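Local coordinates for protein yeast Cdc13 OB4 (Candida glabrata, PDB 3RMH) that forms the dimerizing OB4 domain of the telomere protein Cdc13, which as a whole probably binds DNA, at residues V86-M89 with D90-T93. The protein carries 2 engineered substitutions. Numbering follows the deposited sequence.
Sequences VLTM and DIFT. Engineered in segment 86-89: Val-86 (natural residue Ala).
Two different first torsions bring Met-89 and Phe-92 together: CG of Met-89 runs anti to its backbone N (chi1 -167°), whereas CG of Phe-92 lies beside its backbone N, anti to the carbonyl carbon (chi1 -60°). Two further bends in the methionine chain bring SD obliquely toward the ring, 5.5 Å from the centroid of Phe-92 and 4.3 Å from its CD2, a Met-aromatic contact. The chain here makes three successive i to i+3 turns with helical backbone angles, in the loop of the OB-fold domain between helix 75-82 and strand 99-108. The amide N of Phe-92 donates to Met-89 O at 3.0 Å, Ile-91 N reaches Thr-88 O over a longer 3.3 Å, and Thr-93 N to Asp-90 O makes the third bond. In the first two the donor stands well above the acceptor's carbonyl plane, on neither lone pair. Met-89 O also sits near the ring plane of Phe-92, at its edge. Leu-87 brings its CD1 to 4.2 Å from Phe-92 CE2, so that this methyl and the backbone O of Met-89 both lie at the ring edge. Leu-87, Met-89 and Phe-92 all touch Ile-41 of strand 28-42, which joins the turn to the barrel wall. Ile-91, whose side chain crosses that of Thr-88 at about a right angle, packs on Leu-82 as well as on Ile-124 and Arg-128 of helix 124-134. Its CG1 approaches Thr-88 O to 3.3 Å and lies 3.5 Å above the plane of the Phe-92 ring, offset toward the rim.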
ATOM      1  N   VAL B  86      -4.990  24.944  -2.322  1.00 47.37           N
ATOM      2  CA  VAL B  86      -4.335  24.322  -3.466  1.00 50.17           C
ATOM      3  C   VAL B  86      -3.617  23.037  -3.048  1.00 44.83           C
ATOM      4  O   VAL B  86      -2.989  22.986  -1.990  1.00 45.29           O
ATOM      5  CB  VAL B  86      -3.327  25.288  -4.122  1.00 59.20           C
ATOM      6  CG1 VAL B  86      -2.317  25.779  -3.095  1.00 65.01           C
ATOM      7  CG2 VAL B  86      -2.628  24.614  -5.290  1.00 58.95           C
ATOM      8  N   LEU B  87      -3.723  22.003  -3.878  1.00 42.21           N
ATOM      9  CA  LEU B  87      -3.117  20.711  -3.577  1.00 40.54           C
ATOM     10  C   LEU B  87      -1.607  20.721  -3.819  1.00 49.82           C
ATOM     11  O   LEU B  87      -1.157  20.604  -4.960  1.00 51.98           O
ATOM     12  CB  LEU B  87      -3.764  19.597  -4.408  1.00 43.33           C
ATOM     13  CG  LEU B  87      -3.204  18.188  -4.182  1.00 45.54           C
ATOM     14  CD1 LEU B  87      -3.290  17.774  -2.711  1.00 41.36           C
ATOM     15  CD2 LEU B  87      -3.911  17.159  -5.060  1.00 47.78           C
ATOM     16  N   THR B  88      -0.834  20.870  -2.744  1.00 45.34           N
ATOM     17  CA  THR B  88       0.622  20.729  -2.802  1.00 45.34           C
ATOM     18  C   THR B  88       1.101  19.873  -1.639  1.00 43.01           C
ATOM     19  O   THR B  88       0.405  19.751  -0.633  1.00 43.06           O
ATOM     20  CB  THR B  88       1.339  22.079  -2.716  1.00 52.59           C
ATOM     21  OG1 THR B  88       0.973  22.737  -1.497  1.00 60.66           O
ATOM     22  CG2 THR B  88       0.967  22.956  -3.898  1.00 59.53           C
ATOM     23  N   MET B  89       2.291  19.293  -1.761  1.00 40.59           N
ATOM     24  CA  MET B  89       2.815  18.466  -0.679  1.00 40.68           C
ATOM     25  C   MET B  89       2.996  19.284   0.597  1.00 37.34           C
ATOM     26  O   MET B  89       2.914  18.756   1.706  1.00 35.57           O
ATOM     27  CB  MET B  89       4.142  17.824  -1.076  1.00 47.52           C
ATOM     28  CG  MET B  89       4.580  16.707  -0.139  1.00 54.61           C
ATOM     29  SD  MET B  89       3.426  15.311  -0.144  1.00 46.51           S
ATOM     30  CE  MET B  89       3.569  14.774  -1.840  1.00 37.73           C
ATOM     31  N   ASP B  90       3.232  20.578   0.434  1.00 40.13           N
ATOM     32  CA  ASP B  90       3.535  21.433   1.575  1.00 47.81           C
ATOM     33  C   ASP B  90       2.414  21.455   2.611  1.00 47.20           C
ATOM     34  O   ASP B  90       2.673  21.632   3.801  1.00 39.00           O
ATOM     35  CB  ASP B  90       3.864  22.854   1.113  1.00 58.20           C
ATOM     36  CG  ASP B  90       5.012  22.890   0.117  1.00 76.49           C
ATOM     37  OD1 ASP B  90       5.898  22.006   0.187  1.00 79.04           O
ATOM     38  OD2 ASP B  90       5.026  23.795  -0.744  1.00 83.51           O
ATOM     39  N   ILE B  91       1.167  21.280   2.180  1.00 43.87           N
ATOM     40  CA  ILE B  91       0.074  21.339   3.151  1.00 37.07           C
ATOM     41  C   ILE B  91       0.130  20.174   4.132  1.00 32.30           C
ATOM     42  O   ILE B  91      -0.426  20.255   5.222  1.00 31.78           O
ATOM     43  CB  ILE B  91      -1.324  21.407   2.500  1.00 33.46           C
ATOM     44  CG1 ILE B  91      -1.693  20.072   1.846  1.00 29.22           C
ATOM     45  CG2 ILE B  91      -1.427  22.603   1.549  1.00 39.10           C
ATOM     46  CD1 ILE B  91      -3.098  20.049   1.273  1.00 29.90           C
ATOM     47  N   PHE B  92       0.805  19.091   3.753  1.00 28.85           N
ATOM     48  CA  PHE B  92       0.903  17.935   4.641  1.00 26.29           C
ATOM     49  C   PHE B  92       2.058  17.998   5.654  1.00 27.20           C
ATOM     50  O   PHE B  92       2.048  17.302   6.671  1.00 26.03           O
ATOM     51  CB  PHE B  92       0.948  16.644   3.824  1.00 25.22           C
ATOM     52  CG  PHE B  92      -0.281  16.447   2.977  1.00 26.92           C
ATOM     53  CD1 PHE B  92      -1.458  15.977   3.540  1.00 25.61           C
ATOM     54  CD2 PHE B  92      -0.267  16.767   1.633  1.00 30.39           C
ATOM     55  CE1 PHE B  92      -2.590  15.808   2.773  1.00 30.84           C
ATOM     56  CE2 PHE B  92      -1.405  16.599   0.859  1.00 32.26           C
ATOM     57  CZ  PHE B  92      -2.561  16.118   1.431  1.00 31.20           C
ATOM     58  N   THR B  93       3.039  18.846   5.389  1.00 26.33           N
ATOM     59  CA  THR B  93       4.236  18.908   6.243  1.00 27.58           C
ATOM     60  C   THR B  93       3.980  19.010   7.753  1.00 35.27           C
ATOM     61  O   THR B  93       4.618  18.300   8.535  1.00 33.58           O
ATOM     62  CB  THR B  93       5.166  20.040   5.793  1.00 37.23           C
ATOM     63  OG1 THR B  93       5.609  19.760   4.460  1.00 41.87           O
ATOM     64  CG2 THR B  93       6.366  20.154   6.730  1.00 41.89           C
TER